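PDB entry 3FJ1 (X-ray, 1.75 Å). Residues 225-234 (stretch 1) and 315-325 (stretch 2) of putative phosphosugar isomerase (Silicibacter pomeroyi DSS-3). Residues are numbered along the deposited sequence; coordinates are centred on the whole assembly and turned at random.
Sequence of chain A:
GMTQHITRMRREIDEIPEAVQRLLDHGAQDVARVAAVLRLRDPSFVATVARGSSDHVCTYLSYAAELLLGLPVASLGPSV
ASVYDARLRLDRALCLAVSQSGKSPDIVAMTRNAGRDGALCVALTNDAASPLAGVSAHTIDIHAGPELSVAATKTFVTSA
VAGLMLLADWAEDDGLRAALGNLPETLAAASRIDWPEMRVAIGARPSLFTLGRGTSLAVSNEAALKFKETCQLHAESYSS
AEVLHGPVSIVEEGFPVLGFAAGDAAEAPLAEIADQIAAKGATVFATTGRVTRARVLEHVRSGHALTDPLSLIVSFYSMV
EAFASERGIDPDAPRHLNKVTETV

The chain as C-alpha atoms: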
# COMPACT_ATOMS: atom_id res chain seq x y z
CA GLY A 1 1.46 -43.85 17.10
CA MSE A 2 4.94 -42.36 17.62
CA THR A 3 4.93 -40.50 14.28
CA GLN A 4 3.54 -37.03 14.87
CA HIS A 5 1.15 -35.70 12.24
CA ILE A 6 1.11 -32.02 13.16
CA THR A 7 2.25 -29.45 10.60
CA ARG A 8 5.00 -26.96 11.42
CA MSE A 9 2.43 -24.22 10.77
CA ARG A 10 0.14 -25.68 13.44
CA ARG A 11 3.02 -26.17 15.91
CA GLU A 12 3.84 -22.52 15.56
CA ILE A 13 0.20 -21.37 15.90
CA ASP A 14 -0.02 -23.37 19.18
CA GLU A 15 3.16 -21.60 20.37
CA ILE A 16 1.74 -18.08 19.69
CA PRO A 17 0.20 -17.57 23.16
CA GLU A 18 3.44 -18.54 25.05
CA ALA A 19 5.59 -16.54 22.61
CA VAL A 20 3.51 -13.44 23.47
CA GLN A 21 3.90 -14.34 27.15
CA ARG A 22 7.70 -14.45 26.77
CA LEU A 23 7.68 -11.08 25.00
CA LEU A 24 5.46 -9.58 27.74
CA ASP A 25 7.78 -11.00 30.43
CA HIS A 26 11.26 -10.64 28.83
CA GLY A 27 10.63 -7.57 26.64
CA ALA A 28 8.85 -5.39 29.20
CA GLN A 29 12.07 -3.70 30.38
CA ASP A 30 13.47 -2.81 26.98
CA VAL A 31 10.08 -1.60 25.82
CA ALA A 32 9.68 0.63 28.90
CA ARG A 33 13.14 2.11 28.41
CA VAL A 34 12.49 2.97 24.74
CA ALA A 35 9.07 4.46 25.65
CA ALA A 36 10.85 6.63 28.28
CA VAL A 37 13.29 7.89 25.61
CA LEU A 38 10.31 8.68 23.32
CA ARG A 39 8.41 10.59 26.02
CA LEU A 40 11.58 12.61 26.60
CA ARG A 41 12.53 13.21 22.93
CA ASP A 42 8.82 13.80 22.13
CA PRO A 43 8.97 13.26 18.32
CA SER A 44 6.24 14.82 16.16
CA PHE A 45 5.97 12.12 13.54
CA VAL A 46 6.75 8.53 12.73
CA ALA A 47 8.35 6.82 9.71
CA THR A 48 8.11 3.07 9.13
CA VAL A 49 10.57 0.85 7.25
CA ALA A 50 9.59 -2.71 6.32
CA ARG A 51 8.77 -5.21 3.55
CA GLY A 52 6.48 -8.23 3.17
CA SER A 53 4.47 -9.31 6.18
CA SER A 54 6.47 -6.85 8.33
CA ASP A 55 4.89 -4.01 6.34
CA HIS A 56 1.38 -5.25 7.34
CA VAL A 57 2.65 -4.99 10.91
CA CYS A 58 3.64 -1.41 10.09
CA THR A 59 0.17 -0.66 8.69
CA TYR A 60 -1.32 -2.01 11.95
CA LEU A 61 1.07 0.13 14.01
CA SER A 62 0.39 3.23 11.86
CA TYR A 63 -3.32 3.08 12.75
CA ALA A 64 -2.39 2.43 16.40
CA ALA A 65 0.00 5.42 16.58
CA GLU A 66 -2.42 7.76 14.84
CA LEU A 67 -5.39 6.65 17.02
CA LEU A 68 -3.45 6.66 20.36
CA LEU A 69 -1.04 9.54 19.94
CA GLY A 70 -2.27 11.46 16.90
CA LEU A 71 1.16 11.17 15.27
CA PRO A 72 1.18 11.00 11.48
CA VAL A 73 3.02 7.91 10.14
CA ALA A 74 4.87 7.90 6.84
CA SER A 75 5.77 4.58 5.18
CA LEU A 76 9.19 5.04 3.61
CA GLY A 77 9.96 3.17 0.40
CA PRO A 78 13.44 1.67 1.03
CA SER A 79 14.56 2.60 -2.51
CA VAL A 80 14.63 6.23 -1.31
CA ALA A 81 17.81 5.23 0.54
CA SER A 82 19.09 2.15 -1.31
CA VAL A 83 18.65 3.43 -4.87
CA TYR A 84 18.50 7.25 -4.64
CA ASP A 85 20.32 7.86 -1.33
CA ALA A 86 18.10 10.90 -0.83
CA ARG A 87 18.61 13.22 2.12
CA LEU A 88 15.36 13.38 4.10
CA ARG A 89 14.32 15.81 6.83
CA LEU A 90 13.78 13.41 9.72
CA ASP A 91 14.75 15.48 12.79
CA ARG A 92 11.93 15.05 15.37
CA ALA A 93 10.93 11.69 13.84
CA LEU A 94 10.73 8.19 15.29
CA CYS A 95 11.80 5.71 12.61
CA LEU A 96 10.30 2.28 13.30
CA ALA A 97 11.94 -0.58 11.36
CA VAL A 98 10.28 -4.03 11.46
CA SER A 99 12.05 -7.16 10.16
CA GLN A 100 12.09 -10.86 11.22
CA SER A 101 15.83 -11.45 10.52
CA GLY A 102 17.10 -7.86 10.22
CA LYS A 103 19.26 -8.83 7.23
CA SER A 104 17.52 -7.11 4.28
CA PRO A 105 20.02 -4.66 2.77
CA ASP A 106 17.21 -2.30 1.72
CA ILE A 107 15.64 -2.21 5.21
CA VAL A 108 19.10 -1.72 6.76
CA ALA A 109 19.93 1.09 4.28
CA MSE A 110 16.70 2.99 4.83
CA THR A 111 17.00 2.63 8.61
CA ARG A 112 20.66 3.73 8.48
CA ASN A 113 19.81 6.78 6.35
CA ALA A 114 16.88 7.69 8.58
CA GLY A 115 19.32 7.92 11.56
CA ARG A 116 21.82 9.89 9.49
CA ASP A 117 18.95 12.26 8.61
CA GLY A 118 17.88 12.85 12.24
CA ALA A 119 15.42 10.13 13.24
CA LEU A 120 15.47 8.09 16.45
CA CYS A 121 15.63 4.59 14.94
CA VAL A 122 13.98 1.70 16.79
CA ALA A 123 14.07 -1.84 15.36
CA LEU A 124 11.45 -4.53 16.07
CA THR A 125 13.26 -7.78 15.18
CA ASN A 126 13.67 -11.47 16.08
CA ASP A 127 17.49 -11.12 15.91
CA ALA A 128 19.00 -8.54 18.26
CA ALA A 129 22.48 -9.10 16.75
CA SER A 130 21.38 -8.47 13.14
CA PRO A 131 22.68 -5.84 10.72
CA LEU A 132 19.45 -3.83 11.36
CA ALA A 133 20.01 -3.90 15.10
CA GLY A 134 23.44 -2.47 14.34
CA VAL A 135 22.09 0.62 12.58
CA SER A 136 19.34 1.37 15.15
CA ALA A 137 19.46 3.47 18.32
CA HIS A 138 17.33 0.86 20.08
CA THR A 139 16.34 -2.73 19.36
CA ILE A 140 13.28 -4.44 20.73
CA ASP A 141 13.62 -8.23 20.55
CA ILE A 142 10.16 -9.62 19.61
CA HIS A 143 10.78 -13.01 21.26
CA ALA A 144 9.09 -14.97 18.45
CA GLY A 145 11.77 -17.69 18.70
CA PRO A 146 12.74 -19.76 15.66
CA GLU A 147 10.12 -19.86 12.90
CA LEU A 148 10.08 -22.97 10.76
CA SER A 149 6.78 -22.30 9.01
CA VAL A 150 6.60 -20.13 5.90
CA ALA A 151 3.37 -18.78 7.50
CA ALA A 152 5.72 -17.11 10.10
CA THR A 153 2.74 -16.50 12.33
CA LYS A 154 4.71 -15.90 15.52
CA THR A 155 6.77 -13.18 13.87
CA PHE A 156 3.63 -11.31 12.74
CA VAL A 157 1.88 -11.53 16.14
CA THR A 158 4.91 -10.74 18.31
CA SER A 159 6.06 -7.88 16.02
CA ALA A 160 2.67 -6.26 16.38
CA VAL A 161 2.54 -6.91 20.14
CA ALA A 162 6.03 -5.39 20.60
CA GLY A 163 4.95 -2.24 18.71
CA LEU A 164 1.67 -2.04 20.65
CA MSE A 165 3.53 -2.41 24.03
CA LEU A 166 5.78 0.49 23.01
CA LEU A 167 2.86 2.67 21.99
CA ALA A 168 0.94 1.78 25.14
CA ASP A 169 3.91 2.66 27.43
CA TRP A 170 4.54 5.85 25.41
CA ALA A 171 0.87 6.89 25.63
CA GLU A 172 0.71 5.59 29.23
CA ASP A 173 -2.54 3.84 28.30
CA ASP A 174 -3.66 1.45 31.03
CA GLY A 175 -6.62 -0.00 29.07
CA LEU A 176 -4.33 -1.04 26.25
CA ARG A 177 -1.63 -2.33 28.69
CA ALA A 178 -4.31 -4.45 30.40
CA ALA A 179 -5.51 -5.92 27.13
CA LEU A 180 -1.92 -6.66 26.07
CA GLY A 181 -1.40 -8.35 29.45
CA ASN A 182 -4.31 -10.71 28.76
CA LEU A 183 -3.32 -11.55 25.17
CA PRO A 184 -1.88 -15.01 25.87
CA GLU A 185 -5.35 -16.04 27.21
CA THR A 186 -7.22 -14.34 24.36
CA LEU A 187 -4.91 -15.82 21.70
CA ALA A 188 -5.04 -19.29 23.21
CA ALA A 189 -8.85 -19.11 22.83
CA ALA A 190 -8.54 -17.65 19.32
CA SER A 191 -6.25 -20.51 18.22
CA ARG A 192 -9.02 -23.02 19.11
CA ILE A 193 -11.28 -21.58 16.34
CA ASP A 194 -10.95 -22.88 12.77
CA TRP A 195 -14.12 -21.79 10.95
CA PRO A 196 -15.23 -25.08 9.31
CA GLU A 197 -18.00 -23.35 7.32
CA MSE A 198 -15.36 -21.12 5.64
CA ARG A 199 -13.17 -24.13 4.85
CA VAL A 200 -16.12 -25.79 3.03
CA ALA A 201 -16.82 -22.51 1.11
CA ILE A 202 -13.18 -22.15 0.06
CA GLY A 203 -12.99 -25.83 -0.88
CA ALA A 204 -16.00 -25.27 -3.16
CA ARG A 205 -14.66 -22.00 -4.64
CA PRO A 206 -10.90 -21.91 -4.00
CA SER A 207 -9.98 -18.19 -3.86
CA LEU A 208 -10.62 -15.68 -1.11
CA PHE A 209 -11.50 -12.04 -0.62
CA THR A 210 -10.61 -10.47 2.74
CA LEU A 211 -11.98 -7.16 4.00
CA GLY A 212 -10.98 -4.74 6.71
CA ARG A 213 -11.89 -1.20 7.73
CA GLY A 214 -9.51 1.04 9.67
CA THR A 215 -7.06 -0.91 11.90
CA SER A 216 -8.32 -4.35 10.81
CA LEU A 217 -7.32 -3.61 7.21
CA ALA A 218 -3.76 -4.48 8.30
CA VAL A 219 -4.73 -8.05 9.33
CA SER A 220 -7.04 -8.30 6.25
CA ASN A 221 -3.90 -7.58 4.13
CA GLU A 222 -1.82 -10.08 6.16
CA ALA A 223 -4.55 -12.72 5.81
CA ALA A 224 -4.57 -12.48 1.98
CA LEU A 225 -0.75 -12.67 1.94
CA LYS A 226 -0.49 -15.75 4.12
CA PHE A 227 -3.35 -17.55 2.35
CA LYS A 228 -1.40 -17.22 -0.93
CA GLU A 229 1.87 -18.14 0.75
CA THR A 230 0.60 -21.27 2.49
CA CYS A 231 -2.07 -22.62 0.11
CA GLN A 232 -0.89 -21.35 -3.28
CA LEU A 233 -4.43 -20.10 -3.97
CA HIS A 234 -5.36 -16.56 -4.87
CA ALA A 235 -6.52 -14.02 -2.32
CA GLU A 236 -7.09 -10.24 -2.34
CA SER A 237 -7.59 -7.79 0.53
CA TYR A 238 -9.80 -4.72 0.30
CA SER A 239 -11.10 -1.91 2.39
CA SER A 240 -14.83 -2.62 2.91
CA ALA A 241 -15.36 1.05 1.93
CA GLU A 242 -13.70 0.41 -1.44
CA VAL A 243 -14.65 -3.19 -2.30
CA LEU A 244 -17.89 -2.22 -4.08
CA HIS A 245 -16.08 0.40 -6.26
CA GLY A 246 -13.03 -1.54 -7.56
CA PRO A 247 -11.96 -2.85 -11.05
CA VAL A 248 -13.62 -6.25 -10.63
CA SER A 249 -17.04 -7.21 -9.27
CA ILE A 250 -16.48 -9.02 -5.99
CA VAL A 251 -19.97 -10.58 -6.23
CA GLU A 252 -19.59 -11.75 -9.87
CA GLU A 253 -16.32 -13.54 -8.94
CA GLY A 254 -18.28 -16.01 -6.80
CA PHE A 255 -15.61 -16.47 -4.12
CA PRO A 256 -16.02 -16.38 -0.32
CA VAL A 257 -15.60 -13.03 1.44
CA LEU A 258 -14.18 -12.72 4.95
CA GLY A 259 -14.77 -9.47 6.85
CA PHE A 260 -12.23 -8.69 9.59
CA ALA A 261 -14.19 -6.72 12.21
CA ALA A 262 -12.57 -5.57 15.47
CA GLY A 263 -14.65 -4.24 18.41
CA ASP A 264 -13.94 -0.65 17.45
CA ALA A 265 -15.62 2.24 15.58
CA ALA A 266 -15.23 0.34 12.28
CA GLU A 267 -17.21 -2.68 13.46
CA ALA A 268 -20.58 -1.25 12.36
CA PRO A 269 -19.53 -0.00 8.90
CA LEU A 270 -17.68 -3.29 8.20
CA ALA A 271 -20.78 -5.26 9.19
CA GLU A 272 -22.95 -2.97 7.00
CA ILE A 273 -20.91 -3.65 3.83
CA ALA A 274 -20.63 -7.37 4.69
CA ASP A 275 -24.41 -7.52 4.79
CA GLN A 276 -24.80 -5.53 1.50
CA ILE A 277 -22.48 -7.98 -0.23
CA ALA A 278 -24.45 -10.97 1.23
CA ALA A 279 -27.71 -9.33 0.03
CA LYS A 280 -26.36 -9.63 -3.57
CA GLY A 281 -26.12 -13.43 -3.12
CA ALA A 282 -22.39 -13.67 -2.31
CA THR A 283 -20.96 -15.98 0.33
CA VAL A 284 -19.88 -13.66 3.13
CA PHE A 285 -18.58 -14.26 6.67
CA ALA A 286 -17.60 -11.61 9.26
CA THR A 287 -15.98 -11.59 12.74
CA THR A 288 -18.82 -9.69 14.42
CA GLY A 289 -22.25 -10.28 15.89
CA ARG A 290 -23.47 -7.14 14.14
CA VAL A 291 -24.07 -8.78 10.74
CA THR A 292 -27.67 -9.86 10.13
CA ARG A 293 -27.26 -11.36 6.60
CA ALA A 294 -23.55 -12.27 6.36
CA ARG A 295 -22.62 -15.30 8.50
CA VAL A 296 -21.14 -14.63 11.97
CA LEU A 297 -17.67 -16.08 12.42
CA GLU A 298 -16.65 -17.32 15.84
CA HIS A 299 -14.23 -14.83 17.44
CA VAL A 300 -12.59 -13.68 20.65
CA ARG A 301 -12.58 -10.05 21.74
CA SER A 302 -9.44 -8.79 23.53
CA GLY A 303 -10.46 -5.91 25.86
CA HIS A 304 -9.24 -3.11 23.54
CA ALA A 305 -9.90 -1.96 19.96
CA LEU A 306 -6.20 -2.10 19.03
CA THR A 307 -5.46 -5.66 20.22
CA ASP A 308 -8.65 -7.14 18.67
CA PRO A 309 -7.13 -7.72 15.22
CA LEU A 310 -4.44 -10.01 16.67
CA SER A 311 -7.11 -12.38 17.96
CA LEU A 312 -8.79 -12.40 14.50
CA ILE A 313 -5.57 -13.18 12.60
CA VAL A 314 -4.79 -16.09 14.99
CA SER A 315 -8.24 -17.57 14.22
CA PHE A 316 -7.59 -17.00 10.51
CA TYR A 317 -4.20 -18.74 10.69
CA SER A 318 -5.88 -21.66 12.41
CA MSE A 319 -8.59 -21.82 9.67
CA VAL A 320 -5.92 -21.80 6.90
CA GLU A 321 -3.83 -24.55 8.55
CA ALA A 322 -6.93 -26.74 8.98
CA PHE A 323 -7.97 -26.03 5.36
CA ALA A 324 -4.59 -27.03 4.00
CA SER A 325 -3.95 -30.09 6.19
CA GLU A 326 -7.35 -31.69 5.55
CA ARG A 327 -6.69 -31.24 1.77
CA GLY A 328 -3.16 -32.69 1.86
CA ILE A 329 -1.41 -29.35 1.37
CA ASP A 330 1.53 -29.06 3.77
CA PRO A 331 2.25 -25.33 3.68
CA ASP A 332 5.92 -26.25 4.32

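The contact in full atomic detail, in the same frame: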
# COMPACT_ATOMS: atom_id res chain seq x y z
N LEU A 225 -2.13 -12.29 2.18
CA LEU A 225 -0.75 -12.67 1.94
C LEU A 225 -0.49 -14.12 2.34
O LEU A 225 -0.01 -14.93 1.53
CB LEU A 225 0.21 -11.74 2.69
CG LEU A 225 1.70 -12.13 2.64
CD1 LEU A 225 2.15 -12.24 1.17
CD2 LEU A 225 2.58 -11.16 3.43
N LYS A 226 -0.81 -14.44 3.59
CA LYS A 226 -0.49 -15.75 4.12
C LYS A 226 -1.33 -16.89 3.50
O LYS A 226 -0.84 -18.03 3.39
CB LYS A 226 -0.51 -15.76 5.64
CG LYS A 226 0.51 -14.78 6.26
CD LYS A 226 1.97 -15.04 5.82
CE LYS A 226 2.98 -13.98 6.41
NZ LYS A 226 3.10 -13.91 7.88
N PHE A 227 -2.53 -16.57 3.06
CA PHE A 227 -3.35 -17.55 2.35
C PHE A 227 -2.65 -17.94 1.05
O PHE A 227 -2.53 -19.12 0.75
CB PHE A 227 -4.73 -16.98 2.07
CG PHE A 227 -5.65 -17.93 1.37
CD1 PHE A 227 -6.33 -18.89 2.08
CD2 PHE A 227 -5.85 -17.84 0.01
CE1 PHE A 227 -7.21 -19.76 1.41
CE2 PHE A 227 -6.71 -18.70 -0.65
CZ PHE A 227 -7.39 -19.66 0.05
N LYS A 228 -2.14 -16.95 0.31
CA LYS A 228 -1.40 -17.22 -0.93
C LYS A 228 -0.12 -18.01 -0.66
O LYS A 228 0.20 -18.97 -1.37
CB LYS A 228 -1.07 -15.92 -1.68
CG LYS A 228 -2.30 -15.17 -2.22
CD LYS A 228 -1.93 -13.90 -2.98
CE LYS A 228 -1.45 -12.81 -2.09
NZ LYS A 228 -1.11 -11.59 -2.91
N GLU A 229 0.60 -17.58 0.37
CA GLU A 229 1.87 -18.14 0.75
C GLU A 229 1.74 -19.62 1.11
O GLU A 229 2.52 -20.47 0.67
CB GLU A 229 2.33 -17.44 2.03
CG GLU A 229 3.81 -17.58 2.37
CD GLU A 229 4.57 -16.28 2.04
OE1 GLU A 229 4.38 -15.24 2.76
OE2 GLU A 229 5.34 -16.32 1.07
N THR A 230 0.74 -19.91 1.93
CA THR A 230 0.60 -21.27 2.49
C THR A 230 -0.21 -22.24 1.62
O THR A 230 0.11 -23.43 1.57
CB THR A 230 0.03 -21.21 3.92
OG1 THR A 230 -1.29 -20.67 3.91
CG2 THR A 230 0.94 -20.40 4.87
N CYS A 231 -1.20 -21.74 0.89
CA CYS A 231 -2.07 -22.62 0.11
C CYS A 231 -1.87 -22.54 -1.39
O CYS A 231 -2.44 -23.35 -2.12
CB CYS A 231 -3.53 -22.32 0.42
SG CYS A 231 -3.93 -22.63 2.13
N GLN A 232 -1.11 -21.55 -1.85
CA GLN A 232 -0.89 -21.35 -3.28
C GLN A 232 -2.22 -21.18 -4.03
O GLN A 232 -2.41 -21.72 -5.12
CB GLN A 232 -0.02 -22.48 -3.86
CG GLN A 232 1.36 -22.56 -3.21
CD GLN A 232 2.22 -21.31 -3.48
OE1 GLN A 232 2.45 -20.93 -4.65
NE2 GLN A 232 2.72 -20.67 -2.41
N LEU A 233 -3.14 -20.45 -3.40
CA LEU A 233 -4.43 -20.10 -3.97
C LEU A 233 -4.51 -18.59 -3.90
O LEU A 233 -3.88 -17.99 -3.04
CB LEU A 233 -5.59 -20.75 -3.20
CG LEU A 233 -5.72 -22.27 -3.29
CD1 LEU A 233 -6.71 -22.73 -2.24
CD2 LEU A 233 -6.15 -22.73 -4.68
N HIS A 234 -5.30 -18.00 -4.77
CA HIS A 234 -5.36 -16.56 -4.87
C HIS A 234 -6.21 -15.96 -3.76
O HIS A 234 -7.23 -16.54 -3.38
CB HIS A 234 -5.95 -16.16 -6.23
CG HIS A 234 -5.94 -14.69 -6.46
ND1 HIS A 234 -4.78 -13.94 -6.43
CD2 HIS A 234 -6.95 -13.82 -6.74
CE1 HIS A 234 -5.08 -12.67 -6.67
NE2 HIS A 234 -6.39 -12.57 -6.85
N SER A 315 -7.14 -16.70 14.67
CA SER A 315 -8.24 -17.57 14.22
C SER A 315 -8.13 -17.85 12.71
O SER A 315 -8.35 -18.98 12.25
CB SER A 315 -9.59 -16.97 14.58
OG SER A 315 -9.79 -16.99 16.01
N PHE A 316 -7.77 -16.83 11.95
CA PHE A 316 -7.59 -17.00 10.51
C PHE A 316 -6.48 -18.01 10.21
O PHE A 316 -6.64 -18.87 9.34
CB PHE A 316 -7.28 -15.66 9.83
CG PHE A 316 -6.98 -15.79 8.35
CD1 PHE A 316 -7.99 -15.87 7.44
CD2 PHE A 316 -5.68 -15.85 7.89
CE1 PHE A 316 -7.70 -15.99 6.09
CE2 PHE A 316 -5.40 -15.99 6.55
CZ PHE A 316 -6.39 -16.05 5.66
N TYR A 317 -5.34 -17.85 10.89
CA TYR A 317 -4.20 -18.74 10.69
C TYR A 317 -4.60 -20.20 10.92
O TYR A 317 -4.24 -21.11 10.18
CB TYR A 317 -3.06 -18.40 11.65
CG TYR A 317 -2.30 -17.08 11.41
CD1 TYR A 317 -2.08 -16.58 10.13
CD2 TYR A 317 -1.72 -16.42 12.48
CE1 TYR A 317 -1.34 -15.40 9.94
CE2 TYR A 317 -0.98 -15.24 12.30
CZ TYR A 317 -0.79 -14.75 11.03
OH TYR A 317 -0.06 -13.57 10.88
N SER A 318 -5.35 -20.38 12.01
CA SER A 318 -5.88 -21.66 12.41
C SER A 318 -6.83 -22.23 11.33
O SER A 318 -6.71 -23.39 10.97
CB SER A 318 -6.59 -21.52 13.76
OG SER A 318 -7.18 -22.75 14.15
N MSE A 319 -7.72 -21.40 10.79
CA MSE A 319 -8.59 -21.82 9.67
C MSE A 319 -7.77 -22.30 8.45
O MSE A 319 -7.99 -23.41 7.91
CB MSE A 319 -9.57 -20.72 9.28
CG MSE A 319 -10.59 -21.06 8.20
SE MSE A 319 -9.85 -20.98 6.39
CE MSE A 319 -9.80 -19.02 6.23
N VAL A 320 -6.77 -21.49 8.07
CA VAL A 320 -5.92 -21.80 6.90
C VAL A 320 -5.14 -23.11 7.11
O VAL A 320 -5.09 -23.95 6.22
CB VAL A 320 -4.98 -20.64 6.57
CG1 VAL A 320 -3.90 -21.03 5.52
CG2 VAL A 320 -5.80 -19.40 6.06
N GLU A 321 -4.58 -23.31 8.29
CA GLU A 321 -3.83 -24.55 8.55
C GLU A 321 -4.78 -25.75 8.45
O GLU A 321 -4.41 -26.79 7.87
CB GLU A 321 -3.12 -24.49 9.89
CG GLU A 321 -2.13 -25.62 10.13
CD GLU A 321 -2.75 -26.96 10.48
OE1 GLU A 321 -3.85 -27.03 11.12
OE2 GLU A 321 -2.08 -27.98 10.15
N ALA A 322 -5.98 -25.65 9.03
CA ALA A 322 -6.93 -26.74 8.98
C ALA A 322 -7.35 -27.01 7.52
O ALA A 322 -7.50 -28.15 7.11
CB ALA A 322 -8.16 -26.44 9.84
N PHE A 323 -7.58 -25.94 6.76
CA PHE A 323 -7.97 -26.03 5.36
C PHE A 323 -6.93 -26.79 4.55
O PHE A 323 -7.24 -27.71 3.76
CB PHE A 323 -8.14 -24.63 4.77
CG PHE A 323 -8.40 -24.63 3.31
CD1 PHE A 323 -9.66 -24.94 2.82
CD2 PHE A 323 -7.40 -24.34 2.40
CE1 PHE A 323 -9.91 -24.97 1.43
CE2 PHE A 323 -7.66 -24.38 1.00
CZ PHE A 323 -8.90 -24.67 0.54
N ALA A 324 -5.67 -26.41 4.74
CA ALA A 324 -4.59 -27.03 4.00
C ALA A 324 -4.36 -28.48 4.41
O ALA A 324 -4.26 -29.36 3.54
CB ALA A 324 -3.28 -26.21 4.14
N SER A 325 -4.28 -28.73 5.72
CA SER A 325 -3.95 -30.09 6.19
C SER A 325 -5.03 -31.11 5.82
O SER A 325 -4.71 -32.23 5.41
CB SER A 325 -3.61 -30.11 7.69
OG SER A 325 -4.63 -29.53 8.49

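The closest approach between the two stretches sets a hydroxyl against a methyl group: T230 OG1 lies 3.1 Å from V320 CG1, a tight van der Waals contact; no hydrogen bond crosses the interface. The threonine hydroxyl is satisfied within its own helix, where T230 OG1 donates to K226 O at 2.7 Å, a bond allowed by the p rotamer. With its polar need met locally, T230 can sit against a valine in a buried setting.

The helices containing 225-231 and 315-325 run in nearly the same direction, 23° apart, with their axes 10.5 Å from each other at closest approach. V320 contacts three residues of the first stretch, F227, T230 and C231. Its CA-to-CB bond points toward the first helix, and its two methyls reach different neighbours: V320 CG2 meets the ring edge of F227, 4.0 Å from F227 CD1, while V320 CG1 lies 3.7 Å from C231 SG as well as against T230. The branched side chain thus touches residues one turn apart, F227 and the pair T230 and C231.

C231 occupies the closest backbone register, its CA 6.4 Å from the CA of A324. The small alanine suits this approach, placing A324 CB 4.2 Å from C231 SG. The same sulfur approaches the edge of the F323 ring, C231 SG lying 3.9 Å from F323 CD2, in a sulfur-aromatic contact. Beyond the helix end, Q232 adopts positive phi; the CA-to-CB bond of the following residue, L233, points toward the second helix, and L233 CD1 lies 3.8 Å from F323 CE2, also at the ring edge.

At the other end, F316 presents its ring edge to F227, with F316 CZ 4.1 Å from F227 CB. K226 contributes the aliphatic part of its side chain, K226 CG lying 4.2 Å from Y317 CE1, while its NZ and the tyrosine OH hydrogen-bond elsewhere in the structure. Together the stretches bury 379 Å², through packing rather than polar pairing.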